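Local coordinates for L-asparagine oxygenase (Streptomyces coelicolor, PDB 2OG5), which hydroxylates free L-asparagine at C3, using iron(II), 2-oxoglutarate and O2, to supply the (2S,3S)-3-hydroxyasparagine built into the calcium-dependent lipopeptide antibiotic, at residues 88-93 against 98-103; 135-138 against 142-145; 144-149 against 187-192; 178-183 against 304-309. One frame throughout, in Å; residues are numbered along the deposited sequence.

Contact 1 (88-93 against 98-103); sequences AGFRRD and GAIVLR
Phe90 and Ile100 form a CH-pi contact that packs the end of helix 81-92 against strand 99-103, which follows after a short connection, in the buried interior beside the main sheet. One methyl covers one face of the ring. Ile100 CG2 stands 3.5 Å from the centroid of the Phe90 ring and only 1° off the ring normal, so it touches all six ring carbons almost evenly instead of leaning on one corner. The ring reaches this place because its CG extends anti to the backbone N (chi1 178°), sending it from the last helical turn toward the strand. Its far end slides along the strand backbone: CE1 comes to 3.5 Å from the carbonyl carbon of Ala99, while Ala99 N lies at the ring edge, in plane. Between side chains the match is apolar, while the backbone of Gly98 and Ala99 borders the ring. Just beyond Phe90 the helix runs out, its final turn closed by the bond from Asp93 N to Gly89 O (2.9 Å). Strand 99-103 lies between strand 37-39 and strand 301-305, whose Ile303 touches both Phe90 and Ile100, while Tyr36 also packs on the Phe90 ring.

Contact 2 (135-138 against 142-145); sequences MTAC and DPGA
Pro143 turns one face of its puckered ring to Ala137, whose methyl sits over the middle of it, while the sulfur of Cys138 comes in beside the CD corner from the same side. The centring can be read from the distances: Ala137 CB is 3.7 Å from Pro143 CB, 3.8 Å from Pro143 N and 3.9 Å from Pro143 CD, so no single ring atom carries the packing. Cys138 SG adds its own touch at 3.9 Å from Pro143 CD; with the sulfur beside the backbone N (chi1 -71°), it comes within touch of that corner. On this side of the proline, then, a small methyl and a thiol from consecutive helical residues share one rigid ring.

The arrangement joins the last turns of helix 128-140 to the start of strand 142-146, a tight helix-to-strand corner, the strand setting off roughly crosswise to the helix. The alpha carbons of Cys138 and Asp142 are 4.6 Å apart. Proximity does not bring bonding: Ala137 O and Asp142 N stand 3.4 Å apart at a poor angle and are not hydrogen-bonded. The CB of Asp142 points away from the helix segment, and its OD1 makes a salt bridge with Arg73 of helix 66-76. From that same helix Val69 packs on both Cys138 and Pro143.

Contact across the corner is thus van der Waals in kind, and polar grip is supplied from outside it, by the Arg73 salt bridge and by backbone bonds from Asp142 and Gly144 to strand 326-333.

Contact 3 (144-149 against 187-192); sequences GAFLPE and HRPDFV
Phe146 meets His187 and Pro189 with the outer end of its ring, and the tight packing is confined to that end. CZ lies 3.4 Å from His187 O, which sits at the ring edge and in its plane, with CE1 slightly farther from the same oxygen. Around the corner the ring touches Pro189 obliquely, CZ and CE2 both about 3.9 Å from its CD. The torsion of Phe146 places CG beside its backbone N (chi1 -57°), so the ring leaves strand 142-146 and spans rather more than half of the 9.1 Å between the alpha carbons of Phe146 and Arg188.

Past this ring the two segments diverge. A type I turn from Phe146 to Glu149, closed by Glu149 N to Phe146 O, carries Leu147 outward to an exposed position. The side chain of Glu149, which binds the asparagine substrate, comes nearest to 187-192 with OE1, 6.3 Å from Pro189 CG. The ring also touches Asn182, another asparagine-binding residue, and meets His185 edge-to-face.

His187 O is a buried carbonyl without a hydrogen-bonding partner in the model; the aromatic C-H edge of Phe146 probably gives it weak electrostatic compensation in an otherwise apolar contact.

Contact 4 (178-183 against 304-309); sequences FHNENA and VDNRVT. With NA (sodium ion), chain B.
Glu181, braced from across the contact by Asn306, belongs with His179 to the HXE...H facial triad of the jelly-roll (double-stranded beta-helix) iron(II)/2-oxoglutarate oxygenases, here occupied by a sodium ion. His179 NE2 reaches the ion at 2.4 Å and Glu181 OE1 at 2.0 Å; His311 supplies the third protein ligand and three waters complete six-fold coordination. The Glu181 chain leaves anti to its own nitrogen and then bends at chi2 (67°), which folds the carboxylate back to the metal. Glu181 also binds the asparagine substrate, and its OE2 forms a long, weak ion pair with Arg329.

One shell out, Asn306 grips the backbone on both sides of that side chain. Glu181 N donates to Asn306 OD1 (2.8 Å, 147°), tilted 20° from the plane of the amide carbonyl, while Asn306 ND2 donates to Glu181 O at 3.1 Å, in the carbonyl plane and on a lone pair. Two bonds to opposite ends of one amide fix its rotation, and ND2 has a second acceptor in Pro189 O. Asn180 crosses Asn306 obliquely, and its OD1 is held by Val264 N.

Farther out, Asp305 sets the turn that carries Asn306. Its OD1 closes an Asx turn by accepting from Arg307 N at 3.0 Å, and also takes the salt-bridging Arg307 NE at 2.8 Å; the two donors approach this single oxygen from opposite faces of the carboxylate plane, NE on the syn side and N on the anti side.

All four contacts reach the same mixed sheet, and contact 4 also reaches the second, four-stranded one. Contacts 2 and 3 share Gly144 and Ala145, so strand 142-146 packs on a helix at its start and approaches substrate-binding residues at its end. Contact 3 meets contact 4, 11 Å away between centres, where Asp190 O lies 2.8 Å from Asn306 N, a probable hydrogen bond. Contact 1 joins both: Phe90 CE2 packs 3.5 Å from Phe191 CE1, and Gly98 O probably accepts from Asp305 N at 2.9 Å. Contact 4 supplies two of the metal's three protein ligands, His179 and Glu181. Contact 2 lies farthest from contact 4, with centres about 17 Å apart.

Contact 1 (88-93 against 98-103)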
loop_
_atom_site.group_PDB
_atom_site.type_symbol
_atom_site.label_atom_id
_atom_site.label_comp_id
_atom_site.label_asym_id
_atom_site.label_seq_id
_atom_site.Cartn_x
_atom_site.Cartn_y
_atom_site.Cartn_z
ATOM N N ALA A 88 -0.020 -16.834 1.125
ATOM C CA ALA A 88 -0.332 -17.323 2.470
ATOM C C ALA A 88 0.902 -17.325 3.368
ATOM O O ALA A 88 0.823 -17.040 4.566
ATOM C CB ALA A 88 -0.945 -18.723 2.404
ATOM N N GLY A 89 2.055 -17.653 2.800
ATOM C CA GLY A 89 3.283 -17.641 3.572
ATOM C C GLY A 89 3.653 -16.230 3.998
ATOM O O GLY A 89 4.078 -16.008 5.127
ATOM N N PHE A 90 3.500 -15.279 3.089
ATOM C CA PHE A 90 3.772 -13.877 3.371
ATOM C C PHE A 90 2.822 -13.310 4.433
ATOM O O PHE A 90 3.234 -12.540 5.306
ATOM C CB PHE A 90 3.657 -13.066 2.076
ATOM C CG PHE A 90 3.875 -11.602 2.270
ATOM C CD1 PHE A 90 5.139 -11.106 2.526
ATOM C CD2 PHE A 90 2.816 -10.719 2.225
ATOM C CE1 PHE A 90 5.335 -9.753 2.724
ATOM C CE2 PHE A 90 3.017 -9.359 2.440
ATOM C CZ PHE A 90 4.279 -8.890 2.676
ATOM N N ARG A 91 1.551 -13.700 4.365
ATOM C CA ARG A 91 0.567 -13.242 5.349
ATOM C C ARG A 91 0.951 -13.759 6.731
ATOM O O ARG A 91 0.786 -13.066 7.730
ATOM C CB ARG A 91 -0.830 -13.722 4.977
ATOM C CG ARG A 91 -1.951 -13.116 5.822
ATOM C CD ARG A 91 -3.262 -13.846 5.570
ATOM N NE ARG A 91 -4.406 -13.138 6.149
ATOM C CZ ARG A 91 -4.832 -13.253 7.407
ATOM N NH1 ARG A 91 -4.244 -14.054 8.284
ATOM N NH2 ARG A 91 -5.876 -12.538 7.796
ATOM N N ARG A 92 1.469 -14.976 6.787
ATOM C CA ARG A 92 1.870 -15.582 8.062
ATOM C C ARG A 92 3.147 -14.956 8.623
ATOM O O ARG A 92 3.278 -14.791 9.837
ATOM C CB ARG A 92 2.045 -17.089 7.893
ATOM C CG ARG A 92 2.536 -17.843 9.130
ATOM C CD ARG A 92 1.634 -17.639 10.309
ATOM N NE ARG A 92 2.132 -18.326 11.504
ATOM C CZ ARG A 92 2.902 -17.748 12.417
ATOM N NH1 ARG A 92 3.299 -16.489 12.269
ATOM N NH2 ARG A 92 3.284 -18.431 13.483
ATOM N N ASP A 93 4.085 -14.636 7.736
ATOM C CA ASP A 93 5.362 -14.043 8.118
ATOM C C ASP A 93 5.871 -13.193 6.953
ATOM O O ASP A 93 6.253 -13.723 5.917
ATOM C CB ASP A 93 6.355 -15.156 8.456
ATOM C CG ASP A 93 7.704 -14.639 8.913
ATOM O OD1 ASP A 93 7.985 -13.423 8.803
ATOM O OD2 ASP A 93 8.502 -15.475 9.403
ATOM N N GLY A 98 9.475 -7.047 5.550
ATOM C CA GLY A 98 8.043 -6.784 5.626
ATOM C C GLY A 98 7.410 -6.421 4.303
ATOM O O GLY A 98 6.500 -5.592 4.255
ATOM N N ALA A 99 7.879 -7.040 3.228
ATOM C CA ALA A 99 7.423 -6.719 1.886
ATOM C C ALA A 99 7.690 -7.872 0.935
ATOM O O ALA A 99 8.610 -8.665 1.139
ATOM C CB ALA A 99 8.122 -5.452 1.379
ATOM N N ILE A 100 6.873 -7.962 -0.105
ATOM C CA ILE A 100 7.058 -8.948 -1.157
ATOM C C ILE A 100 6.807 -8.262 -2.498
ATOM O O ILE A 100 6.005 -7.329 -2.571
ATOM C CB ILE A 100 6.136 -10.190 -0.956
ATOM C CG1 ILE A 100 6.371 -11.245 -2.041
ATOM C CG2 ILE A 100 4.665 -9.806 -0.929
ATOM C CD1 ILE A 100 5.747 -12.609 -1.678
ATOM N N VAL A 101 7.510 -8.689 -3.543
ATOM C CA VAL A 101 7.200 -8.249 -4.895
ATOM C C VAL A 101 6.926 -9.472 -5.762
ATOM O O VAL A 101 7.663 -10.451 -5.697
ATOM C CB VAL A 101 8.307 -7.379 -5.478
ATOM C CG1 VAL A 101 7.931 -6.921 -6.880
ATOM C CG2 VAL A 101 8.541 -6.194 -4.576
ATOM N N LEU A 102 5.818 -9.436 -6.497
ATOM C CA LEU A 102 5.479 -10.459 -7.481
ATOM C C LEU A 102 5.684 -9.833 -8.854
ATOM O O LEU A 102 5.287 -8.694 -9.071
ATOM C CB LEU A 102 4.021 -10.911 -7.334
ATOM C CG LEU A 102 3.633 -11.945 -6.266
ATOM C CD1 LEU A 102 4.185 -11.614 -4.931
ATOM C CD2 LEU A 102 2.105 -12.024 -6.233
ATOM N N ARG A 103 6.294 -10.577 -9.770
ATOM C CA ARG A 103 6.610 -10.063 -11.107
ATOM C C ARG A 103 5.944 -10.947 -12.138
ATOM O O ARG A 103 5.929 -12.158 -11.986
ATOM C CB ARG A 103 8.120 -10.080 -11.333
ATOM C CG ARG A 103 8.906 -9.369 -10.263
ATOM C CD ARG A 103 10.395 -9.428 -10.542
ATOM N NE ARG A 103 11.160 -8.854 -9.435
ATOM C CZ ARG A 103 11.943 -7.779 -9.522
ATOM N NH1 ARG A 103 12.093 -7.116 -10.666
ATOM N NH2 ARG A 103 12.594 -7.358 -8.441
#

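Contact 2 (135-138 against 142-145)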
loop_
_atom_site.group_PDB
_atom_site.type_symbol
_atom_site.label_atom_id
_atom_site.label_comp_id
_atom_site.label_asym_id
_atom_site.label_seq_id
_atom_site.Cartn_x
_atom_site.Cartn_y
_atom_site.Cartn_z
ATOM N N MET A 135 -8.646 -9.359 -6.603
ATOM C CA MET A 135 -8.459 -10.803 -6.359
ATOM C C MET A 135 -7.420 -11.007 -5.259
ATOM O O MET A 135 -7.665 -11.730 -4.290
ATOM C CB MET A 135 -8.042 -11.549 -7.632
ATOM C CG MET A 135 -9.161 -11.711 -8.637
ATOM S SD MET A 135 -8.744 -12.767 -10.051
ATOM C CE MET A 135 -7.509 -11.767 -10.893
ATOM N N THR A 136 -6.278 -10.339 -5.369
ATOM C CA THR A 136 -5.216 -10.503 -4.376
ATOM C C THR A 136 -5.664 -10.015 -2.999
ATOM O O THR A 136 -5.353 -10.639 -1.984
ATOM C CB THR A 136 -3.927 -9.783 -4.783
ATOM O OG1 THR A 136 -3.567 -10.185 -6.114
ATOM C CG2 THR A 136 -2.787 -10.119 -3.822
ATOM N N ALA A 137 -6.400 -8.909 -2.954
ATOM C CA ALA A 137 -6.914 -8.400 -1.685
ATOM C C ALA A 137 -7.793 -9.432 -0.995
ATOM O O ALA A 137 -7.709 -9.627 0.216
ATOM C CB ALA A 137 -7.704 -7.105 -1.907
ATOM N N CYS A 138 -8.640 -10.100 -1.776
ATOM C CA CYS A 138 -9.512 -11.132 -1.226
ATOM C C CYS A 138 -8.763 -12.391 -0.780
ATOM O O CYS A 138 -9.274 -13.164 0.039
ATOM C CB CYS A 138 -10.608 -11.497 -2.233
ATOM S SG CYS A 138 -11.842 -10.233 -2.473
ATOM N N ASP A 142 -9.497 -8.784 2.936
ATOM C CA ASP A 142 -10.498 -8.143 2.076
ATOM C C ASP A 142 -10.002 -6.772 1.694
ATOM O O ASP A 142 -9.228 -6.160 2.422
ATOM C CB ASP A 142 -11.823 -8.000 2.818
ATOM C CG ASP A 142 -12.497 -9.337 3.042
ATOM O OD1 ASP A 142 -13.047 -9.892 2.064
ATOM O OD2 ASP A 142 -12.457 -9.856 4.174
ATOM N N PRO A 143 -10.445 -6.264 0.538
ATOM C CA PRO A 143 -10.087 -4.898 0.216
ATOM C C PRO A 143 -10.862 -3.926 1.087
ATOM O O PRO A 143 -11.918 -4.263 1.603
ATOM C CB PRO A 143 -10.508 -4.763 -1.242
ATOM C CG PRO A 143 -11.668 -5.704 -1.365
ATOM C CD PRO A 143 -11.324 -6.874 -0.477
ATOM N N GLY A 144 -10.329 -2.721 1.223
ATOM C CA GLY A 144 -11.003 -1.661 1.945
ATOM C C GLY A 144 -10.515 -0.301 1.502
ATOM O O GLY A 144 -9.438 -0.161 0.924
ATOM N N ALA A 145 -11.322 0.714 1.771
ATOM C CA ALA A 145 -10.935 2.096 1.498
ATOM C C ALA A 145 -11.651 3.022 2.458
ATOM O O ALA A 145 -12.520 2.590 3.202
ATOM C CB ALA A 145 -11.213 2.478 0.064
#

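Contact 3 (144-149 against 187-192)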
loop_
_atom_site.group_PDB
_atom_site.type_symbol
_atom_site.label_atom_id
_atom_site.label_comp_id
_atom_site.label_asym_id
_atom_site.label_seq_id
_atom_site.Cartn_x
_atom_site.Cartn_y
_atom_site.Cartn_z
ATOM N N GLY A 144 -10.329 -2.721 1.223
ATOM C CA GLY A 144 -11.003 -1.661 1.945
ATOM C C GLY A 144 -10.515 -0.301 1.502
ATOM O O GLY A 144 -9.438 -0.161 0.924
ATOM N N ALA A 145 -11.322 0.714 1.771
ATOM C CA ALA A 145 -10.935 2.096 1.498
ATOM C C ALA A 145 -11.651 3.022 2.458
ATOM O O ALA A 145 -12.520 2.590 3.202
ATOM C CB ALA A 145 -11.213 2.478 0.064
ATOM N N PHE A 146 -11.246 4.290 2.449
ATOM C CA PHE A 146 -11.718 5.268 3.424
ATOM C C PHE A 146 -12.452 6.363 2.683
ATOM O O PHE A 146 -11.925 6.917 1.733
ATOM C CB PHE A 146 -10.528 5.847 4.198
ATOM C CG PHE A 146 -9.723 4.789 4.888
ATOM C CD1 PHE A 146 -10.010 4.421 6.185
ATOM C CD2 PHE A 146 -8.722 4.105 4.201
ATOM C CE1 PHE A 146 -9.294 3.410 6.815
ATOM C CE2 PHE A 146 -8.001 3.090 4.825
ATOM C CZ PHE A 146 -8.291 2.744 6.127
ATOM N N LEU A 147 -13.672 6.668 3.124
ATOM C CA LEU A 147 -14.522 7.607 2.384
ATOM C C LEU A 147 -13.831 8.961 2.105
ATOM O O LEU A 147 -13.935 9.504 0.989
ATOM C CB LEU A 147 -15.849 7.786 3.121
ATOM C CG LEU A 147 -16.881 8.662 2.407
ATOM C CD1 LEU A 147 -17.149 8.159 0.984
ATOM C CD2 LEU A 147 -18.181 8.760 3.195
ATOM N N PRO A 148 -13.124 9.528 3.099
ATOM C CA PRO A 148 -12.459 10.818 2.851
ATOM C C PRO A 148 -11.195 10.821 1.990
ATOM O O PRO A 148 -10.626 11.899 1.745
ATOM C CB PRO A 148 -12.099 11.298 4.266
ATOM C CG PRO A 148 -12.936 10.516 5.164
ATOM C CD PRO A 148 -13.023 9.168 4.518
ATOM N N GLU A 149 -10.750 9.650 1.536
ATOM C CA GLU A 149 -9.527 9.541 0.739
ATOM C C GLU A 149 -9.841 8.856 -0.600
ATOM O O GLU A 149 -10.290 7.706 -0.632
ATOM C CB GLU A 149 -8.485 8.750 1.531
ATOM C CG GLU A 149 -7.238 8.339 0.774
ATOM C CD GLU A 149 -6.341 7.411 1.578
ATOM O OE1 GLU A 149 -6.843 6.409 2.145
ATOM O OE2 GLU A 149 -5.118 7.686 1.624
ATOM N N HIS A 187 -8.104 1.647 12.058
ATOM C CA HIS A 187 -8.262 0.567 11.086
ATOM C C HIS A 187 -7.490 0.861 9.819
ATOM O O HIS A 187 -7.942 0.565 8.716
ATOM C CB HIS A 187 -9.743 0.347 10.786
ATOM C CG HIS A 187 -10.518 -0.090 11.980
ATOM N ND1 HIS A 187 -10.244 -1.262 12.643
ATOM C CD2 HIS A 187 -11.558 0.481 12.633
ATOM C CE1 HIS A 187 -11.070 -1.390 13.665
ATOM N NE2 HIS A 187 -11.877 -0.343 13.683
ATOM N N ARG A 188 -6.298 1.417 9.991
ATOM C CA ARG A 188 -5.404 1.655 8.869
ATOM C C ARG A 188 -5.113 0.350 8.119
ATOM O O ARG A 188 -5.247 -0.739 8.672
ATOM C CB ARG A 188 -4.118 2.298 9.364
ATOM C CG ARG A 188 -3.293 1.441 10.297
ATOM C CD ARG A 188 -2.212 2.289 10.948
ATOM N NE ARG A 188 -1.558 1.602 12.055
ATOM C CZ ARG A 188 -2.042 1.516 13.293
ATOM N NH1 ARG A 188 -3.202 2.068 13.624
ATOM N NH2 ARG A 188 -1.354 0.869 14.224
ATOM N N PRO A 189 -4.730 0.455 6.836
ATOM C CA PRO A 189 -4.489 -0.763 6.080
ATOM C C PRO A 189 -3.518 -1.704 6.774
ATOM O O PRO A 189 -2.534 -1.255 7.368
ATOM C CB PRO A 189 -3.891 -0.229 4.773
ATOM C CG PRO A 189 -4.493 1.116 4.637
ATOM C CD PRO A 189 -4.535 1.662 6.019
ATOM N N ASP A 190 -3.770 -3.003 6.667
ATOM C CA ASP A 190 -2.818 -4.017 7.124
ATOM C C ASP A 190 -1.767 -4.284 6.060
ATOM O O ASP A 190 -0.583 -4.403 6.385
ATOM C CB ASP A 190 -3.574 -5.264 7.536
ATOM C CG ASP A 190 -4.517 -4.982 8.693
ATOM O OD1 ASP A 190 -4.031 -4.612 9.780
ATOM O OD2 ASP A 190 -5.752 -5.060 8.506
ATOM N N PHE A 191 -2.187 -4.354 4.797
ATOM C CA PHE A 191 -1.260 -4.371 3.656
ATOM C C PHE A 191 -1.604 -3.251 2.693
ATOM O O PHE A 191 -2.785 -2.920 2.518
ATOM C CB PHE A 191 -1.281 -5.703 2.898
ATOM C CG PHE A 191 -0.958 -6.890 3.749
ATOM C CD1 PHE A 191 0.358 -7.213 4.061
ATOM C CD2 PHE A 191 -1.966 -7.707 4.221
ATOM C CE1 PHE A 191 0.647 -8.299 4.854
ATOM C CE2 PHE A 191 -1.674 -8.811 5.010
ATOM C CZ PHE A 191 -0.364 -9.093 5.337
ATOM N N VAL A 192 -0.575 -2.704 2.045
ATOM C CA VAL A 192 -0.742 -1.776 0.933
ATOM C C VAL A 192 -0.163 -2.439 -0.310
ATOM O O VAL A 192 0.997 -2.868 -0.298
ATOM C CB VAL A 192 -0.000 -0.458 1.184
ATOM C CG1 VAL A 192 -0.147 0.494 -0.019
ATOM C CG2 VAL A 192 -0.524 0.206 2.462
#

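Contact 4 (178-183 against 304-309)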
loop_
_atom_site.group_PDB
_atom_site.type_symbol
_atom_site.label_atom_id
_atom_site.label_comp_id
_atom_site.label_asym_id
_atom_site.label_seq_id
_atom_site.Cartn_x
_atom_site.Cartn_y
_atom_site.Cartn_z
ATOM N N PHE A 178 8.961 8.832 4.642
ATOM C CA PHE A 178 8.550 7.531 5.182
ATOM C C PHE A 178 7.346 7.625 6.102
ATOM O O PHE A 178 7.286 8.486 6.981
ATOM C CB PHE A 178 9.694 6.870 5.962
ATOM C CG PHE A 178 10.784 6.313 5.086
ATOM C CD1 PHE A 178 10.548 5.240 4.233
ATOM C CD2 PHE A 178 12.065 6.853 5.140
ATOM C CE1 PHE A 178 11.573 4.730 3.434
ATOM C CE2 PHE A 178 13.087 6.343 4.345
ATOM C CZ PHE A 178 12.842 5.281 3.503
ATOM N N HIS A 179 6.407 6.699 5.911
ATOM C CA HIS A 179 5.210 6.636 6.733
ATOM C C HIS A 179 4.548 5.271 6.643
ATOM O O HIS A 179 4.675 4.564 5.640
ATOM C CB HIS A 179 4.202 7.707 6.296
ATOM C CG HIS A 179 3.716 7.541 4.889
ATOM N ND1 HIS A 179 4.467 7.903 3.789
ATOM C CD2 HIS A 179 2.558 7.039 4.401
ATOM C CE1 HIS A 179 3.793 7.627 2.687
ATOM N NE2 HIS A 179 2.630 7.102 3.030
ATOM N N ASN A 180 3.834 4.920 7.709
ATOM C CA ASN A 180 2.796 3.895 7.632
ATOM C C ASN A 180 1.585 4.548 6.981
ATOM O O ASN A 180 1.285 5.712 7.265
ATOM C CB ASN A 180 2.404 3.385 9.023
ATOM C CG ASN A 180 3.535 2.644 9.720
ATOM O OD1 ASN A 180 4.044 3.103 10.738
ATOM N ND2 ASN A 180 3.918 1.485 9.185
ATOM N N GLU A 181 0.919 3.818 6.095
ATOM C CA GLU A 181 -0.283 4.325 5.442
ATOM C C GLU A 181 -1.368 4.600 6.479
ATOM O O GLU A 181 -1.701 3.730 7.275
ATOM C CB GLU A 181 -0.792 3.314 4.417
ATOM C CG GLU A 181 -1.817 3.884 3.457
ATOM C CD GLU A 181 -1.236 4.913 2.530
ATOM O OE1 GLU A 181 -0.008 4.891 2.305
ATOM O OE2 GLU A 181 -1.995 5.782 2.036
ATOM N N ASN A 182 -1.908 5.816 6.446
ATOM C CA ASN A 182 -3.000 6.243 7.311
ATOM C C ASN A 182 -2.698 5.918 8.769
ATOM O O ASN A 182 -3.534 5.369 9.487
ATOM C CB ASN A 182 -4.349 5.632 6.865
ATOM C CG ASN A 182 -4.755 6.065 5.451
ATOM O OD1 ASN A 182 -5.569 5.403 4.784
ATOM N ND2 ASN A 182 -4.184 7.168 4.984
ATOM N N ALA A 183 -1.492 6.297 9.203
ATOM C CA ALA A 183 -0.986 5.974 10.536
ATOM C C ALA A 183 -1.934 6.407 11.654
ATOM O O ALA A 183 -2.039 5.732 12.679
ATOM C CB ALA A 183 0.410 6.598 10.751
ATOM N N VAL A 304 3.224 -4.328 0.751
ATOM C CA VAL A 304 3.913 -3.844 1.939
ATOM C C VAL A 304 3.075 -4.189 3.175
ATOM O O VAL A 304 1.877 -3.947 3.202
ATOM C CB VAL A 304 4.108 -2.320 1.857
ATOM C CG1 VAL A 304 4.830 -1.795 3.077
ATOM C CG2 VAL A 304 4.870 -1.935 0.560
ATOM N N ASP A 305 3.701 -4.813 4.163
ATOM C CA ASP A 305 3.065 -5.096 5.439
ATOM C C ASP A 305 3.105 -3.829 6.270
ATOM O O ASP A 305 4.131 -3.461 6.838
ATOM C CB ASP A 305 3.787 -6.244 6.139
ATOM C CG ASP A 305 3.103 -6.668 7.423
ATOM O OD1 ASP A 305 2.322 -5.850 7.964
ATOM O OD2 ASP A 305 3.361 -7.803 7.905
ATOM N N ASN A 306 1.970 -3.149 6.322
ATOM C CA ASN A 306 1.859 -1.838 6.939
ATOM C C ASN A 306 1.897 -1.873 8.457
ATOM O O ASN A 306 1.917 -0.802 9.089
ATOM C CB ASN A 306 0.556 -1.168 6.466
ATOM C CG ASN A 306 0.515 0.333 6.740
ATOM O OD1 ASN A 306 1.487 1.058 6.468
ATOM N ND2 ASN A 306 -0.624 0.816 7.241
ATOM N N ARG A 307 1.899 -3.069 9.047
ATOM C CA ARG A 307 2.071 -3.200 10.506
ATOM C C ARG A 307 3.534 -3.009 10.918
ATOM O O ARG A 307 3.803 -2.556 12.038
ATOM C CB ARG A 307 1.632 -4.584 11.010
ATOM C CG ARG A 307 0.145 -4.807 11.259
ATOM C CD ARG A 307 -0.624 -5.189 10.024
ATOM N NE ARG A 307 -0.110 -6.373 9.342
ATOM C CZ ARG A 307 -0.571 -7.616 9.469
ATOM N NH1 ARG A 307 -1.612 -7.897 10.230
ATOM N NH2 ARG A 307 0.007 -8.597 8.797
ATOM N N VAL A 308 4.467 -3.357 10.029
ATOM C CA VAL A 308 5.892 -3.398 10.371
ATOM C C VAL A 308 6.790 -2.601 9.425
ATOM O O VAL A 308 7.975 -2.427 9.709
ATOM C CB VAL A 308 6.425 -4.845 10.450
ATOM C CG1 VAL A 308 5.820 -5.575 11.639
ATOM C CG2 VAL A 308 6.188 -5.597 9.149
ATOM N N THR A 309 6.239 -2.097 8.325
ATOM C CA THR A 309 7.038 -1.471 7.284
ATOM C C THR A 309 6.454 -0.131 6.890
ATOM O O THR A 309 5.254 -0.043 6.610
ATOM C CB THR A 309 7.128 -2.414 6.068
ATOM O OG1 THR A 309 7.779 -3.612 6.489
ATOM C CG2 THR A 309 7.920 -1.813 4.900
HETATM NA NA NA B . 1.536 5.729 1.340
HETATM O O HOH W 1 0.240 7.183 1.149
HETATM O O HOH W 2 2.234 6.595 -0.368
HETATM O O HOH W 3 0.753 4.567 -0.784
#